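HIAXHD3 (Humicola insolens, PDB 3ZXK) is an exo-acting arabinofuranosidase of glycoside hydrolase family 43 that removes arabinofuranose side chains, probably from xylans. Local coordinates at residues Pro76-Val80 and Trp335-Pro339. Residues are numbered along the deposited sequence; the frame is centred on the assembly and turned at random.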
ATOM      1  N   PRO A  76       6.267 -20.590   0.606  1.00  6.52           N
ATOM      2  CA  PRO A  76       5.346 -19.442   0.579  1.00  6.76           C
ATOM      3  C   PRO A  76       5.809 -18.205   1.328  1.00  6.68           C
ATOM      4  O   PRO A  76       5.063 -17.219   1.407  1.00  6.36           O
ATOM      5  CB  PRO A  76       4.066 -20.042   1.198  1.00  7.40           C
ATOM      6  CG  PRO A  76       4.568 -21.047   2.155  1.00  8.24           C
ATOM      7  CD  PRO A  76       5.797 -21.652   1.526  1.00  7.28           C
ATOM      8  N   GLY A  77       7.042 -18.212   1.820  1.00  6.54           N
ATOM      9  CA  GLY A  77       7.584 -17.068   2.556  1.00  6.58           C
ATOM     10  C   GLY A  77       6.597 -16.553   3.580  1.00  6.58           C
ATOM     11  O   GLY A  77       6.094 -17.331   4.393  1.00  8.50           O
ATOM     12  N   ALA A  78       6.320 -15.250   3.525  1.00  5.69           N
ATOM     13  CA  ALA A  78       5.215 -14.655   4.283  1.00  5.34           C
ATOM     14  C   ALA A  78       4.260 -13.945   3.315  1.00  4.97           C
ATOM     15  O   ALA A  78       3.596 -12.974   3.675  1.00  5.32           O
ATOM     16  CB  ALA A  78       5.735 -13.679   5.347  1.00  5.63           C
ATOM     17  N   TYR A  79       4.207 -14.425   2.075  1.00  4.30           N
ATOM     18  CA  TYR A  79       3.277 -13.874   1.095  1.00  4.37           C
ATOM     19  C   TYR A  79       1.860 -13.773   1.648  1.00  4.27           C
ATOM     20  O   TYR A  79       1.309 -14.767   2.140  1.00  4.71           O
ATOM     21  CB  TYR A  79       3.275 -14.677  -0.212  1.00  4.57           C
ATOM     22  CG  TYR A  79       4.452 -14.393  -1.089  1.00  4.56           C
ATOM     23  CD1 TYR A  79       4.533 -13.188  -1.813  1.00  4.69           C
ATOM     24  CD2 TYR A  79       5.478 -15.321  -1.212  1.00  4.84           C
ATOM     25  CE1 TYR A  79       5.624 -12.936  -2.653  1.00  4.63           C
ATOM     26  CE2 TYR A  79       6.595 -15.066  -2.021  1.00  4.49           C
ATOM     27  CZ  TYR A  79       6.652 -13.895  -2.753  1.00  4.95           C
ATOM     28  OH  TYR A  79       7.750 -13.652  -3.547  1.00  4.56           O
ATOM     29  N   VAL A  80       1.271 -12.574   1.521  1.00  4.39           N
ATOM     30  CA  VAL A  80      -0.139 -12.304   1.870  1.00  4.45           C
ATOM     31  C   VAL A  80      -0.378 -12.429   3.389  1.00  4.62           C
ATOM     32  O   VAL A  80      -1.514 -12.471   3.849  1.00  5.26           O
ATOM     33  CB  VAL A  80      -1.179 -13.091   1.004  1.00  4.57           C
ATOM     34  CG1 VAL A  80      -2.528 -12.383   0.983  1.00  4.87           C
ATOM     35  CG2 VAL A  80      -0.682 -13.302  -0.402  1.00  4.96           C
ATOM     36  N   TRP A 335      10.342  -3.154  -0.884  1.00  2.83           N
ATOM     37  CA  TRP A 335      10.858  -4.451  -1.283  1.00  2.88           C
ATOM     38  C   TRP A 335       9.810  -5.527  -1.127  1.00  2.98           C
ATOM     39  O   TRP A 335       8.923  -5.389  -0.294  1.00  3.36           O
ATOM     40  CB  TRP A 335      12.013  -4.823  -0.384  1.00  3.18           C
ATOM     41  CG  TRP A 335      13.179  -3.886  -0.384  1.00  3.10           C
ATOM     42  CD1 TRP A 335      13.482  -2.911   0.555  1.00  3.93           C
ATOM     43  CD2 TRP A 335      14.290  -3.892  -1.330  1.00  3.29           C
ATOM     44  NE1 TRP A 335      14.669  -2.285   0.230  1.00  4.22           N
ATOM     45  CE2 TRP A 335      15.197  -2.828  -0.895  1.00  3.71           C
ATOM     46  CE3 TRP A 335      14.587  -4.612  -2.499  1.00  3.42           C
ATOM     47  CZ2 TRP A 335      16.374  -2.551  -1.568  1.00  4.15           C
ATOM     48  CZ3 TRP A 335      15.774  -4.318  -3.178  1.00  3.26           C
ATOM     49  CH2 TRP A 335      16.650  -3.305  -2.715  1.00  3.71           C
ATOM     50  N   ASN A 336       9.902  -6.600  -1.921  1.00  3.06           N
ATOM     51  CA  ASN A 336       9.114  -7.815  -1.691  1.00  3.23           C
ATOM     52  C   ASN A 336       9.780  -8.605  -0.546  1.00  3.19           C
ATOM     53  O   ASN A 336      10.852  -9.160  -0.731  1.00  3.40           O
ATOM     54  CB  ASN A 336       9.062  -8.645  -2.977  1.00  3.56           C
ATOM     55  CG  ASN A 336       8.510 -10.032  -2.730  1.00  3.99           C
ATOM     56  OD1 ASN A 336       7.658 -10.207  -1.860  1.00  4.70           O
ATOM     57  ND2 ASN A 336       9.004 -11.019  -3.459  1.00  4.57           N
ATOM     58  N   HIS A 337       9.165  -8.612   0.644  1.00  3.35           N
ATOM     59  CA  HIS A 337       9.792  -9.100   1.907  1.00  3.32           C
ATOM     60  C   HIS A 337      10.965  -8.208   2.325  1.00  3.36           C
ATOM     61  O   HIS A 337      11.371  -7.336   1.565  1.00  3.34           O
ATOM     62  CB  HIS A 337      10.191 -10.593   1.836  1.00  3.54           C
ATOM     63  CG  HIS A 337       9.017 -11.567   1.713  1.00  4.20           C
ATOM     64  ND1 HIS A 337       8.188 -11.606   0.652  1.00  4.35           N
ATOM     65  CD2 HIS A 337       8.612 -12.596   2.563  1.00  4.72           C
ATOM     66  CE1 HIS A 337       7.278 -12.588   0.824  1.00  4.92           C
ATOM     67  NE2 HIS A 337       7.556 -13.217   1.970  1.00  4.89           N
ATOM     68  N   ASN A 338      11.481  -8.369   3.534  1.00  3.55           N
ATOM     69  CA  ASN A 338      12.615  -7.571   3.966  1.00  3.58           C
ATOM     70  C   ASN A 338      13.800  -7.813   3.049  1.00  3.84           C
ATOM     71  O   ASN A 338      14.063  -8.953   2.615  1.00  4.11           O
ATOM     72  CB  ASN A 338      13.055  -7.930   5.370  1.00  3.92           C
ATOM     73  CG  ASN A 338      12.103  -7.456   6.419  1.00  4.28           C
ATOM     74  OD1 ASN A 338      11.424  -6.432   6.275  1.00  4.46           O
ATOM     75  ND2 ASN A 338      12.075  -8.185   7.512  1.00  4.75           N
ATOM     76  N   PRO A 339      14.533  -6.740   2.745  1.00  4.11           N
ATOM     77  CA  PRO A 339      15.705  -6.882   1.904  1.00  4.58           C
ATOM     78  C   PRO A 339      16.904  -7.476   2.664  1.00  5.49           C
ATOM     79  O   PRO A 339      16.965  -7.383   3.909  1.00  6.88           O
ATOM     80  CB  PRO A 339      15.982  -5.427   1.494  1.00  5.00           C
ATOM     81  CG  PRO A 339      15.557  -4.643   2.678  1.00  4.88           C
ATOM     82  CD  PRO A 339      14.295  -5.339   3.122  1.00  4.14           C
TER
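Two hydrogen bonds cross this buried contact, and a third, within 335-339, links their side chains. The backbone N of A78 donates to NE2 of H337 (2.8 Å, N-H...acceptor angle 164°), so NE2 acts as acceptor; ND1 of H337 in turn donates to OD1 of N336 at 2.9 Å. That bond orients the amide of N336, whose ND2 reaches OH of Y79 (2.9 Å, 162°); the same hydroxyl also bonds the backbone O of F366. The aromatic part is a T-shaped pair: the H337 edge meets one face of Y79, centroids 4.7 Å apart and planes at 70°, with Y79 CE2 and H337 CE1 separated by 3.8 Å. P76-Y79 forms a type II' turn, closed by Y79 N to P76 O at 3.0 Å; the positive phi of G77 (46°), its second residue, favours glycine, and an ideal CB would clash with H337 NE2. The contact thus joins a loop between strands 54-58 and 87-91 of the family 43 beta-propeller to the end of strand 334-336 in the C-terminal concanavalin A-like beta-sandwich.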